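Local coordinates for protein probable fatty acyl-CoA transferase Rv3272 (Mycobacterium tuberculosis, PDB 5YX6) that probably acts as a family III CoA transferase in fatty acid metabolism, binding fatty acyl-CoAs of various chain lengths, palmitoyl-CoA most tightly, at residues Ala96-Ala102 with Asn124-Leu130; Lys74-Val78 with Asn387-Leu391; Pro25-Gln29 with Pro68-Lys73; Leu130-Gly134 with Val148-Glu152; Asn347-Leu351 with Val362-Arg368. All coordinates share one frame; numbering follows the deposited sequence.

Contact 1: Ala96-Ala102 with Asn124-Leu130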
# COMPACT_ATOMS: atom_id res chain seq x y z
N ALA A 96 20.88 19.61 5.54
CA ALA A 96 19.69 18.75 5.47
C ALA A 96 19.68 17.64 6.51
O ALA A 96 20.72 17.13 6.92
CB ALA A 96 19.57 18.15 4.08
N ASP A 97 18.48 17.24 6.92
CA ASP A 97 18.31 16.09 7.78
C ASP A 97 18.14 14.82 6.95
O ASP A 97 18.61 13.74 7.34
CB ASP A 97 17.09 16.28 8.69
CG ASP A 97 17.20 17.53 9.54
OD1 ASP A 97 17.85 17.46 10.61
OD2 ASP A 97 16.63 18.58 9.15
N VAL A 98 17.47 14.94 5.81
CA VAL A 98 17.19 13.79 4.95
C VAL A 98 17.47 14.09 3.48
O VAL A 98 17.16 15.18 2.99
CB VAL A 98 15.72 13.33 5.08
CG1 VAL A 98 15.47 12.11 4.22
CG2 VAL A 98 15.36 13.02 6.53
N VAL A 99 18.05 13.12 2.78
CA VAL A 99 18.04 13.13 1.33
C VAL A 99 17.16 11.98 0.81
O VAL A 99 17.31 10.84 1.24
CB VAL A 99 19.48 13.00 0.76
CG1 VAL A 99 19.45 12.67 -0.72
CG2 VAL A 99 20.24 14.28 1.02
N LEU A 100 16.23 12.30 -0.10
CA LEU A 100 15.40 11.31 -0.79
C LEU A 100 15.83 11.21 -2.23
O LEU A 100 15.87 12.21 -2.95
CB LEU A 100 13.92 11.68 -0.77
CG LEU A 100 13.15 11.76 0.54
CD1 LEU A 100 11.69 12.04 0.23
CD2 LEU A 100 13.30 10.44 1.25
N GLU A 101 16.16 10.00 -2.68
CA GLU A 101 16.58 9.81 -4.06
C GLU A 101 15.94 8.58 -4.73
O GLU A 101 15.79 7.54 -4.10
CB GLU A 101 18.11 9.69 -4.10
CG GLU A 101 18.65 9.35 -5.45
CD GLU A 101 18.97 7.87 -5.61
OE1 GLU A 101 19.44 7.25 -4.63
OE2 GLU A 101 18.77 7.35 -6.72
N ALA A 102 15.59 8.71 -6.01
CA ALA A 102 14.92 7.64 -6.74
C ALA A 102 15.44 7.44 -8.17
O ALA A 102 14.69 7.01 -9.05
CB ALA A 102 13.42 7.89 -6.76
N ASN A 124 24.86 13.64 10.51
CA ASN A 124 23.47 13.51 10.95
C ASN A 124 22.52 13.26 9.78
O ASN A 124 21.30 13.17 9.97
CB ASN A 124 23.03 14.75 11.73
CG ASN A 124 23.64 14.83 13.12
OD1 ASN A 124 23.96 13.81 13.73
ND2 ASN A 124 23.79 16.04 13.63
N LEU A 125 23.07 13.13 8.58
CA LEU A 125 22.25 12.99 7.38
C LEU A 125 21.69 11.59 7.18
O LEU A 125 22.42 10.60 7.16
CB LEU A 125 23.05 13.40 6.15
CG LEU A 125 22.24 13.39 4.86
CD1 LEU A 125 21.13 14.42 4.94
CD2 LEU A 125 23.14 13.67 3.68
N ILE A 126 20.38 11.52 7.04
CA ILE A 126 19.69 10.30 6.68
C ILE A 126 19.56 10.24 5.16
O ILE A 126 19.20 11.23 4.52
CB ILE A 126 18.32 10.23 7.38
CG1 ILE A 126 18.54 10.00 8.87
CG2 ILE A 126 17.45 9.13 6.79
CD1 ILE A 126 17.45 10.51 9.74
N TYR A 127 19.92 9.10 4.59
CA TYR A 127 19.95 8.93 3.14
C TYR A 127 18.95 7.85 2.72
O TYR A 127 19.09 6.71 3.14
CB TYR A 127 21.36 8.57 2.69
CG TYR A 127 21.68 8.88 1.25
CD1 TYR A 127 21.19 8.08 0.22
CD2 TYR A 127 22.49 9.95 0.91
CE1 TYR A 127 21.50 8.35 -1.10
CE2 TYR A 127 22.79 10.24 -0.40
CZ TYR A 127 22.30 9.44 -1.40
OH TYR A 127 22.62 9.73 -2.71
N ALA A 128 17.96 8.20 1.91
CA ALA A 128 16.91 7.25 1.55
C ALA A 128 16.82 7.00 0.04
O ALA A 128 16.70 7.94 -0.74
CB ALA A 128 15.56 7.74 2.09
N ARG A 129 16.88 5.73 -0.36
CA ARG A 129 16.85 5.34 -1.78
C ARG A 129 15.62 4.52 -2.16
O ARG A 129 15.33 3.49 -1.55
CB ARG A 129 18.12 4.57 -2.13
CG ARG A 129 19.35 5.11 -1.42
CD ARG A 129 20.64 4.54 -1.96
NE ARG A 129 20.97 5.06 -3.28
CZ ARG A 129 22.16 4.93 -3.84
NH1 ARG A 129 22.39 5.44 -5.05
NH2 ARG A 129 23.14 4.31 -3.19
N LEU A 130 14.90 4.99 -3.17
CA LEU A 130 13.77 4.26 -3.73
C LEU A 130 14.09 3.76 -5.14
O LEU A 130 14.41 4.55 -6.02
CB LEU A 130 12.52 5.14 -3.74
CG LEU A 130 11.25 4.54 -4.35
CD1 LEU A 130 10.85 3.29 -3.61
CD2 LEU A 130 10.13 5.56 -4.30
O HOH W 1 21.25 6.71 -7.56
O HOH W 2 19.11 4.54 -6.01

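Contact 2: Lys74-Val78 with Asn387-Leu391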
# COMPACT_ATOMS: atom_id res chain seq x y z
N LYS A 74 9.09 23.19 -1.69
CA LYS A 74 9.89 24.22 -2.32
C LYS A 74 10.66 23.63 -3.49
O LYS A 74 10.78 22.41 -3.61
CB LYS A 74 10.82 24.87 -1.29
CG LYS A 74 10.00 25.38 -0.14
CD LYS A 74 10.75 26.26 0.82
CE LYS A 74 9.78 26.80 1.87
NZ LYS A 74 10.46 27.61 2.92
N SER A 75 11.17 24.49 -4.37
CA SER A 75 11.84 24.03 -5.57
C SER A 75 13.14 24.76 -5.87
O SER A 75 13.21 25.99 -5.79
CB SER A 75 10.90 24.14 -6.78
OG SER A 75 11.53 23.71 -7.98
N VAL A 76 14.16 23.99 -6.21
CA VAL A 76 15.37 24.54 -6.77
C VAL A 76 15.55 23.88 -8.12
O VAL A 76 15.22 22.70 -8.30
CB VAL A 76 16.63 24.36 -5.86
CG1 VAL A 76 16.40 24.99 -4.50
CG2 VAL A 76 17.03 22.89 -5.73
N THR A 77 16.04 24.65 -9.08
CA THR A 77 16.31 24.15 -10.40
C THR A 77 17.81 24.11 -10.60
O THR A 77 18.52 25.09 -10.36
CB THR A 77 15.61 25.02 -11.46
OG1 THR A 77 14.52 24.27 -12.04
CG2 THR A 77 16.57 25.46 -12.56
N VAL A 78 18.29 22.95 -11.01
CA VAL A 78 19.71 22.74 -11.13
C VAL A 78 20.04 21.68 -12.19
O VAL A 78 19.28 20.73 -12.37
CB VAL A 78 20.27 22.35 -9.75
CG1 VAL A 78 20.88 20.96 -9.76
CG2 VAL A 78 21.24 23.40 -9.22
N ASN A 387 15.43 29.19 -6.01
CA ASN A 387 16.83 29.27 -6.39
C ASN A 387 17.60 30.35 -5.63
O ASN A 387 18.66 30.08 -5.07
CB ASN A 387 16.96 29.50 -7.90
CG ASN A 387 16.81 28.22 -8.69
OD1 ASN A 387 16.57 27.15 -8.13
ND2 ASN A 387 16.97 28.31 -10.01
N ALA A 388 17.08 31.57 -5.58
CA ALA A 388 17.80 32.64 -4.89
C ALA A 388 17.85 32.35 -3.40
O ALA A 388 18.79 32.75 -2.72
CB ALA A 388 17.16 33.99 -5.16
N VAL A 389 16.85 31.65 -2.89
CA VAL A 389 16.80 31.28 -1.50
C VAL A 389 17.77 30.17 -1.09
O VAL A 389 18.37 30.26 -0.06
CB VAL A 389 15.39 30.83 -1.10
CG1 VAL A 389 15.33 30.51 0.36
CG2 VAL A 389 14.36 31.88 -1.45
N PHE A 390 17.89 29.12 -1.87
CA PHE A 390 18.77 28.02 -1.50
C PHE A 390 20.05 27.74 -2.30
O PHE A 390 20.83 26.96 -1.87
CB PHE A 390 17.96 26.72 -1.40
CG PHE A 390 16.86 26.76 -0.41
CD1 PHE A 390 17.13 26.90 0.91
CD2 PHE A 390 15.58 26.64 -0.81
CE1 PHE A 390 16.11 26.93 1.83
CE2 PHE A 390 14.55 26.68 0.08
CZ PHE A 390 14.82 26.81 1.41
N LEU A 391 20.25 28.38 -3.44
CA LEU A 391 21.45 28.13 -4.21
C LEU A 391 22.49 29.20 -4.08
O LEU A 391 23.49 28.95 -3.45
CB LEU A 391 21.14 27.88 -5.66
CG LEU A 391 20.13 26.83 -5.97
CD1 LEU A 391 19.87 26.87 -7.44
CD2 LEU A 391 20.62 25.49 -5.56

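Contact 3: Pro25-Gln29 with Pro68-Lys73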
# COMPACT_ATOMS: atom_id res chain seq x y z
N PRO A 25 7.71 11.18 -4.77
CA PRO A 25 7.04 12.42 -4.38
C PRO A 25 5.89 12.26 -3.37
O PRO A 25 5.65 13.20 -2.62
CB PRO A 25 6.51 12.95 -5.72
CG PRO A 25 7.50 12.44 -6.71
CD PRO A 25 7.85 11.06 -6.23
N LEU A 26 5.18 11.13 -3.37
CA LEU A 26 4.14 10.90 -2.37
C LEU A 26 4.74 10.85 -0.98
O LEU A 26 4.21 11.45 -0.05
CB LEU A 26 3.36 9.61 -2.65
CG LEU A 26 2.31 9.17 -1.62
CD1 LEU A 26 1.23 10.22 -1.44
CD2 LEU A 26 1.68 7.86 -2.04
N ALA A 27 5.86 10.15 -0.85
CA ALA A 27 6.61 10.11 0.40
C ALA A 27 6.97 11.53 0.81
O ALA A 27 6.84 11.89 1.97
CB ALA A 27 7.86 9.26 0.26
N GLY A 28 7.41 12.33 -0.15
CA GLY A 28 7.70 13.73 0.12
C GLY A 28 6.48 14.49 0.62
O GLY A 28 6.59 15.33 1.51
N GLN A 29 5.31 14.19 0.03
CA GLN A 29 4.07 14.85 0.41
C GLN A 29 3.63 14.47 1.82
O GLN A 29 3.11 15.31 2.55
CB GLN A 29 2.95 14.51 -0.58
CG GLN A 29 1.64 15.26 -0.31
CD GLN A 29 1.79 16.75 -0.56
OE1 GLN A 29 2.01 17.17 -1.70
NE2 GLN A 29 1.63 17.55 0.48
N PRO A 68 -0.92 16.83 -7.21
CA PRO A 68 -1.37 16.31 -5.91
C PRO A 68 -0.25 15.96 -4.92
O PRO A 68 -0.50 15.97 -3.72
CB PRO A 68 -2.15 15.05 -6.28
CG PRO A 68 -2.47 15.18 -7.72
CD PRO A 68 -1.33 15.95 -8.32
N ASN A 69 0.96 15.66 -5.40
CA ASN A 69 2.00 15.19 -4.49
C ASN A 69 3.17 16.17 -4.27
O ASN A 69 4.23 15.77 -3.78
CB ASN A 69 2.57 13.85 -4.99
CG ASN A 69 1.55 12.73 -4.96
OD1 ASN A 69 0.68 12.68 -4.08
ND2 ASN A 69 1.67 11.80 -5.89
N ASN A 70 2.99 17.44 -4.62
CA ASN A 70 4.06 18.42 -4.43
C ASN A 70 3.57 19.73 -3.84
O ASN A 70 4.21 20.77 -3.98
CB ASN A 70 4.77 18.68 -5.76
CG ASN A 70 5.42 17.45 -6.30
OD1 ASN A 70 6.49 17.05 -5.85
ND2 ASN A 70 4.74 16.79 -7.22
N ARG A 71 2.43 19.69 -3.18
CA ARG A 71 1.89 20.87 -2.52
C ARG A 71 2.72 21.22 -1.29
O ARG A 71 3.12 20.34 -0.53
CB ARG A 71 0.42 20.65 -2.17
CG ARG A 71 -0.45 20.42 -3.39
CD ARG A 71 -1.81 19.85 -3.06
NE ARG A 71 -1.69 18.52 -2.45
CZ ARG A 71 -1.89 18.27 -1.17
NH1 ARG A 71 -1.76 17.03 -0.71
NH2 ARG A 71 -2.20 19.25 -0.33
N GLY A 72 3.03 22.50 -1.12
CA GLY A 72 3.73 22.96 0.07
C GLY A 72 5.21 22.65 0.01
O GLY A 72 5.94 22.87 0.97
N LYS A 73 5.66 22.13 -1.12
CA LYS A 73 7.09 21.90 -1.29
C LYS A 73 7.77 23.16 -1.82
O LYS A 73 7.11 24.09 -2.28
CB LYS A 73 7.34 20.73 -2.23
CG LYS A 73 6.96 19.39 -1.62
CD LYS A 73 7.31 18.25 -2.56
CE LYS A 73 6.77 16.91 -2.06
NZ LYS A 73 7.16 15.82 -3.00

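Contact 4: Leu130-Gly134 with Val148-Glu152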
# COMPACT_ATOMS: atom_id res chain seq x y z
N LEU A 130 14.90 4.99 -3.17
CA LEU A 130 13.77 4.26 -3.73
C LEU A 130 14.09 3.76 -5.14
O LEU A 130 14.41 4.55 -6.02
CB LEU A 130 12.52 5.14 -3.74
CG LEU A 130 11.25 4.54 -4.35
CD1 LEU A 130 10.85 3.29 -3.61
CD2 LEU A 130 10.13 5.56 -4.30
N THR A 131 14.05 2.44 -5.35
CA THR A 131 14.29 1.91 -6.69
C THR A 131 13.12 1.03 -7.14
O THR A 131 12.22 0.73 -6.36
CB THR A 131 15.59 1.08 -6.77
OG1 THR A 131 15.45 -0.13 -6.01
CG2 THR A 131 16.78 1.88 -6.25
N ALA A 132 13.13 0.63 -8.41
CA ALA A 132 12.11 -0.29 -8.92
C ALA A 132 12.33 -1.72 -8.44
O ALA A 132 11.40 -2.37 -7.96
CB ALA A 132 12.07 -0.25 -10.45
N TYR A 133 13.56 -2.21 -8.57
CA TYR A 133 13.84 -3.63 -8.36
C TYR A 133 14.93 -3.93 -7.33
O TYR A 133 15.25 -5.10 -7.11
CB TYR A 133 14.21 -4.29 -9.68
CG TYR A 133 13.13 -4.25 -10.73
CD1 TYR A 133 12.03 -5.10 -10.66
CD2 TYR A 133 13.21 -3.38 -11.81
CE1 TYR A 133 11.04 -5.07 -11.63
CE2 TYR A 133 12.23 -3.35 -12.79
CZ TYR A 133 11.15 -4.19 -12.70
OH TYR A 133 10.18 -4.14 -13.67
N GLY A 134 15.52 -2.90 -6.72
CA GLY A 134 16.40 -3.14 -5.59
C GLY A 134 17.86 -2.74 -5.73
O GLY A 134 18.47 -2.24 -4.78
N VAL A 148 4.66 -2.49 -14.94
CA VAL A 148 5.58 -3.59 -15.23
C VAL A 148 6.07 -4.27 -13.96
O VAL A 148 6.24 -5.48 -13.92
CB VAL A 148 6.78 -3.08 -16.07
CG1 VAL A 148 7.79 -4.19 -16.28
CG2 VAL A 148 6.30 -2.60 -17.41
N VAL A 149 6.34 -3.47 -12.93
CA VAL A 149 6.73 -4.01 -11.63
C VAL A 149 5.61 -4.87 -11.01
O VAL A 149 5.86 -5.94 -10.48
CB VAL A 149 7.12 -2.88 -10.64
CG1 VAL A 149 7.33 -3.42 -9.23
CG2 VAL A 149 8.35 -2.14 -11.15
N ALA A 150 4.37 -4.38 -11.11
CA ALA A 150 3.19 -5.12 -10.63
C ALA A 150 3.07 -6.50 -11.29
O ALA A 150 2.84 -7.50 -10.62
CB ALA A 150 1.93 -4.31 -10.89
N ALA A 151 3.26 -6.53 -12.61
CA ALA A 151 3.13 -7.76 -13.39
C ALA A 151 4.31 -8.70 -13.14
O ALA A 151 4.16 -9.91 -13.11
CB ALA A 151 3.00 -7.45 -14.88
N GLU A 152 5.50 -8.14 -12.99
CA GLU A 152 6.67 -8.96 -12.78
C GLU A 152 6.64 -9.58 -11.37
O GLU A 152 7.18 -10.67 -11.15
CB GLU A 152 7.95 -8.15 -13.02
CG GLU A 152 9.21 -8.99 -13.01
CD GLU A 152 10.41 -8.32 -13.67
OE1 GLU A 152 10.29 -7.17 -14.17
OE2 GLU A 152 11.49 -8.95 -13.70

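Contact 5: Asn347-Leu351 with Val362-Arg368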
# COMPACT_ATOMS: atom_id res chain seq x y z
N ASN A 347 -15.87 11.36 5.38
CA ASN A 347 -14.47 11.17 5.78
C ASN A 347 -13.56 12.33 5.41
O ASN A 347 -12.36 12.29 5.67
CB ASN A 347 -13.92 9.88 5.17
CG ASN A 347 -14.35 8.66 5.93
OD1 ASN A 347 -15.21 8.74 6.80
ND2 ASN A 347 -13.76 7.52 5.62
N ASP A 348 -14.15 13.37 4.82
CA ASP A 348 -13.45 14.62 4.59
C ASP A 348 -12.15 14.36 3.82
O ASP A 348 -11.05 14.71 4.26
CB ASP A 348 -13.19 15.31 5.93
CG ASP A 348 -12.74 16.74 5.78
OD1 ASP A 348 -12.89 17.28 4.66
OD2 ASP A 348 -12.25 17.32 6.78
N LEU A 349 -12.30 13.71 2.67
CA LEU A 349 -11.17 13.15 1.96
C LEU A 349 -10.54 14.10 0.94
O LEU A 349 -9.52 13.77 0.35
CB LEU A 349 -11.62 11.87 1.27
CG LEU A 349 -11.66 10.64 2.15
CD1 LEU A 349 -12.58 9.58 1.56
CD2 LEU A 349 -10.24 10.10 2.29
N THR A 350 -11.14 15.27 0.74
CA THR A 350 -10.69 16.18 -0.30
C THR A 350 -10.14 17.51 0.23
O THR A 350 -10.49 17.93 1.33
CB THR A 350 -11.81 16.47 -1.31
OG1 THR A 350 -12.92 17.09 -0.64
CG2 THR A 350 -12.28 15.18 -1.97
N LEU A 351 -9.28 18.15 -0.55
CA LEU A 351 -8.82 19.51 -0.28
C LEU A 351 -8.85 20.38 -1.53
O LEU A 351 -8.78 19.87 -2.65
CB LEU A 351 -7.38 19.53 0.25
CG LEU A 351 -6.84 18.44 1.16
CD1 LEU A 351 -5.44 18.05 0.70
CD2 LEU A 351 -6.83 18.92 2.61
N VAL A 362 -8.20 17.85 -4.69
CA VAL A 362 -7.36 16.66 -4.59
C VAL A 362 -7.69 15.86 -3.33
O VAL A 362 -8.42 16.33 -2.46
CB VAL A 362 -5.84 17.02 -4.60
CG1 VAL A 362 -5.49 17.84 -5.83
CG2 VAL A 362 -5.43 17.76 -3.33
N ILE A 363 -7.13 14.65 -3.25
CA ILE A 363 -7.36 13.74 -2.13
C ILE A 363 -6.23 13.80 -1.10
O ILE A 363 -5.05 13.76 -1.47
CB ILE A 363 -7.53 12.30 -2.63
CG1 ILE A 363 -8.74 12.20 -3.56
CG2 ILE A 363 -7.64 11.34 -1.45
CD1 ILE A 363 -8.87 10.86 -4.22
N ARG A 364 -6.57 13.90 0.18
CA ARG A 364 -5.57 13.96 1.25
C ARG A 364 -4.86 12.63 1.49
O ARG A 364 -5.30 11.58 1.00
CB ARG A 364 -6.22 14.44 2.56
CG ARG A 364 -7.27 13.50 3.12
CD ARG A 364 -7.60 13.82 4.56
NE ARG A 364 -8.75 13.06 5.03
CZ ARG A 364 -8.69 11.82 5.51
NH1 ARG A 364 -7.51 11.21 5.61
NH2 ARG A 364 -9.79 11.19 5.90
N THR A 365 -3.75 12.67 2.23
CA THR A 365 -3.07 11.46 2.67
C THR A 365 -3.92 10.80 3.77
O THR A 365 -4.62 11.49 4.52
CB THR A 365 -1.63 11.76 3.17
OG1 THR A 365 -1.64 12.84 4.11
CG2 THR A 365 -0.72 12.12 1.99
N PRO A 366 -3.87 9.46 3.88
CA PRO A 366 -4.85 8.72 4.68
C PRO A 366 -4.73 8.85 6.20
O PRO A 366 -5.77 8.95 6.85
CB PRO A 366 -4.60 7.26 4.27
CG PRO A 366 -3.23 7.24 3.67
CD PRO A 366 -3.02 8.58 3.06
N ALA A 367 -3.53 8.89 6.77
CA ALA A 367 -3.41 8.91 8.23
C ALA A 367 -3.87 10.24 8.84
O ALA A 367 -3.53 11.31 8.34
CB ALA A 367 -1.99 8.61 8.64
N ARG A 368 -4.62 10.14 9.94
CA ARG A 368 -5.20 11.29 10.65
C ARG A 368 -4.72 11.39 12.11
O ARG A 368 -4.43 10.37 12.74
CB ARG A 368 -6.72 11.18 10.63
CG ARG A 368 -7.28 10.66 9.31
CD ARG A 368 -8.79 10.87 9.20
NE ARG A 368 -9.19 12.26 9.03
CZ ARG A 368 -10.46 12.67 8.99
NH1 ARG A 368 -11.44 11.79 9.13
NH2 ARG A 368 -10.74 13.95 8.82

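Contact 1: Ala96-Ala102 with Asn124-Leu130
The ring of Tyr127 carries Val99 on one face, with CG1 lying 4.1 Å above the ring plane and displaced toward the rim. Its edge is met by CG of Arg129, in the plane, and by OE1 of Glu101, 4.2 Å from Tyr127 CE1. The phenol OH is hydrogen-bonded to Leu113 O. In the Arg129 guanidinium, water 1 sits in the plane at the edge, whereas Glu101 OE1 is reached from slightly outside that plane: NE donates to it over 3.0 Å, and the carboxylate and guanidinium planes are turned 70° apart. With CG of Glu101 anti to its backbone N (chi1 174°) and the chain bent at chi2, OE1 is carried across to Arg129. Water 1 accepts from Arg129 NH1, and NH2 has a second carboxylate in Glu109, so the guanidinium is shared between two acids. These side chains project from neighbouring parallel strands of the six-stranded Rossmann sheet, 98-101 and 126-130, whose short axes come within 4.7 Å, 13° from parallel. Backbone hydrogen bonds alternate along them, as in Val99 N to Ile126 O at 2.8 Å, and the ladder continues to Leu130 N with Glu101 O. On the sheet face bearing Val98, Leu100, Ile126 and Ala128, Leu100 CD2 presses on Ala128 CB at 3.6 Å, and helix 173-196 covers this side. At the N-terminal end Asn124 lines the benzamidine site with Arg193, which also forms a salt bridge with Asp97; the latter is hydrogen-bonded to Arg14 N.

Contact 2: Lys74-Val78 with Asn387-Leu391
Asn387 reaches across to Thr77 with its side-chain amide: OD1 accepts from Thr77 N at 2.7 Å, the N-H pointing at it almost straight (166°) in the carbonyl plane, on a lone pair. The same oxygen lies 3.2 Å from Val76 CA, while ND2 rests beside the Thr77 side chain, 3.8 Å from its CG2. CG of Asn387 stands beside its own backbone N (chi1 -81°), which turns the amide toward the strand. Next to this bond the contact is apolar. Val76 CG1 meets Phe390 CB at 3.9 Å, and Lys74 CD approaches the ring edge in its plane, 3.9 Å from Phe390 CE2; the two side chains cross at about a right angle. Leu391 CD1 comes near Thr77 O and reaches Val78 CG2 at 4.1 Å. Further out, Val389 CG1 covers one face of the Phe390 ring, Lys74 NZ is paired with Glu37, and Gln88 and Met89 of helix 83-94 pack against Leu391. Ser75 N is hydrogen-bonded to His386 ND1, just before the helix. Strand 74-77 is outermost, within this chain, in the parallel Rossmann sheet, and the short C-terminal helix 387-390 lies against this edge strand, Asn387 supplying an acceptor to its backbone.

Contact 3: Pro25-Gln29 with Pro68-Lys73
Lys73 extends to the carbonyl of Pro25, where NZ donates to O at 3.0 Å in the carbonyl plane, on a lone pair. The same oxygen also takes the helical bond from Gln29 N, so it has two donors. NZ is further gripped from its own segment by Asn69 O, at 3.0 Å, and by Asn70 OD1, at 3.2 Å and from above the amide plane; OD1 also accepts from Lys40 NZ. Beyond the contact Lys73 NZ forms a salt bridge with Asp17. The chain, extended beyond CG, passes close to the Gly28 backbone, with CE 3.6 Å from Gly28 C. Gln29 works on Arg71 in two ways. Its OE1 accepts from Arg71 N at 3.0 Å, in the amide plane on a lone pair though with a bent N-H (132°), and its NE2 gives Arg71 O a weak hydrogen bond; NE2 is also hydrogen-bonded to Asp33. Meanwhile the amide stacks on the Arg71 guanidinium, the planes only 13° apart, with Gln29 CD 3.6 Å from Arg71 NH1. Pro68 O, accepting from Arg71 NE at 3.1 Å in the guanidinium plane, helps set the orientation of the group. Asn70 ND2 is satisfied by Phe66 O. A type II turn from Asn70 to Lys73, with Gly72 at positive phi, returns the loop into strand 74-77. The buried lysine charge is thus matched by Asp17 and three oxygens, which would favour the protonated form, and the helix 23-33 that follows the first Rossmann strand is pinned to this loop by polar bonds more than by apolar packing.

Contact 4: Leu130-Gly134 with Val148-Glu152
The loop that leaves the C-terminal end of Rossmann strand 126-131 carries Tyr133 against helix 146-152, where its phenol meets Val148, Val149 and Glu152. The hydroxyl is the main point of touch: Tyr133 OH lies 3.5 Å from Val148 CG1 and 3.7 Å from Val149 CG2. The latter methyl also approaches the ring obliquely, 3.8 Å from Tyr133 CZ, as the two side chains run alongside each other, pointing in opposite senses. Glu152 comes in at about a right angle to the tyrosine; CG anti to the backbone N (chi1 -172°) and an extended chain carry OE1 out to the phenol. Glu152 OE1 is 3.1 Å from Tyr133 OH, and the ring and carboxylate planes are 52° apart. Arg142 ties the two together: it forms a salt bridge with Glu152 OE1 and a cation-pi contact with the Tyr133 ring, so one arginine engages both groups. The second subunit also approaches: Asn347 of that chain is hydrogen-bonded through ND2 to Tyr133 O, its Leu343 packs on Tyr133, and its Cys330 on Val148 and Glu152. A small apolar contact, Ala132 CB to Val149 CG2 at 4.2 Å, lies nearer the strand. The turn is shaped by an ST motif in which Thr131 OG1 accepts from Gly134 N at 2.9 Å. Within the fold, strand 201-205 and the start of the helix after it hydrogen-bond to Thr131 and Ala132, while helix 173-196 packs against Leu130 and Val149.

Contact 5: Asn347-Leu351 with Val362-Arg368
A two-stranded antiparallel hairpin, strands 350-353 and 360-363, meets here at its open end, where Arg364 ties the approach of one strand to the exit of the other. Leu351 and Val362 form a hydrogen-bonded pair, with Leu351 N to Val362 O at 2.8 Å and Val362 N to Leu351 O at 2.9 Å, and Thr350 and Ile363 follow as a non-hydrogen-bonded pair. One more hydrogen bond, Arg364 N to Leu349 O, prolongs the ladder. On the face with Val362, Leu351 CD1 touches Val362 CG2 at 4.0 Å. Beyond the ladder, the Arg364 side chain reaches back past Leu349. With CG between the backbone N and carbonyl carbon (chi1 64°) and an extended chain, NH2 meets Asn347 O at 2.8 Å, the bond nearly straight at 173° and in the guanidinium plane. NE donates to Asp348 O at 2.9 Å, likewise in the guanidinium plane though above that of the carbonyl. NH1 serves Thr365 O and Pro366 O of its own segment. Leu349 CD2 sits 3.8 Å above one face of the guanidinium and Arg368 NE 3.4 Å above the other, both displaced toward the rim. Asp348 OD2 lies 4.2 Å from Arg368 NH2, beyond salt-bridge range. Asp208 of the second subunit forms a salt bridge with Arg364 NH2 and hydrogen-bonds Asn347 ND2, and Arg368 joins a beta ladder of that chain. Held at its rim by five oxygen acceptors, the guanidinium is fixed in rotation, and Asp208 would offset its charge while two arginines lie close together beside the dimer partner.

Overall arrangement
Contacts 1 and 4 follow one another along strand 126-131 and share Leu130, whereas contact 2 lies at the far edge of the same sheet, about 18 Å from contact 1 between centres. Contacts 2 and 3 adjoin in sequence at Lys73-Lys74. Contact 3 touches contact 5 directly, Arg71 NH2 lying 3.6 Å from Leu351 CD1. Contacts 4 and 5 stand about 27 Å apart between centres in one chain, yet meet across the dimer, where Asn347 of the second subunit hydrogen-bonds Tyr133 O. The inferred nucleophile Asp175 has its side chain about 7 Å from those of Leu26, Leu130 and Val149, while a bound benzamidine, probably from the crystallisation liquor, lies about 4 Å from the Asn124 side chain.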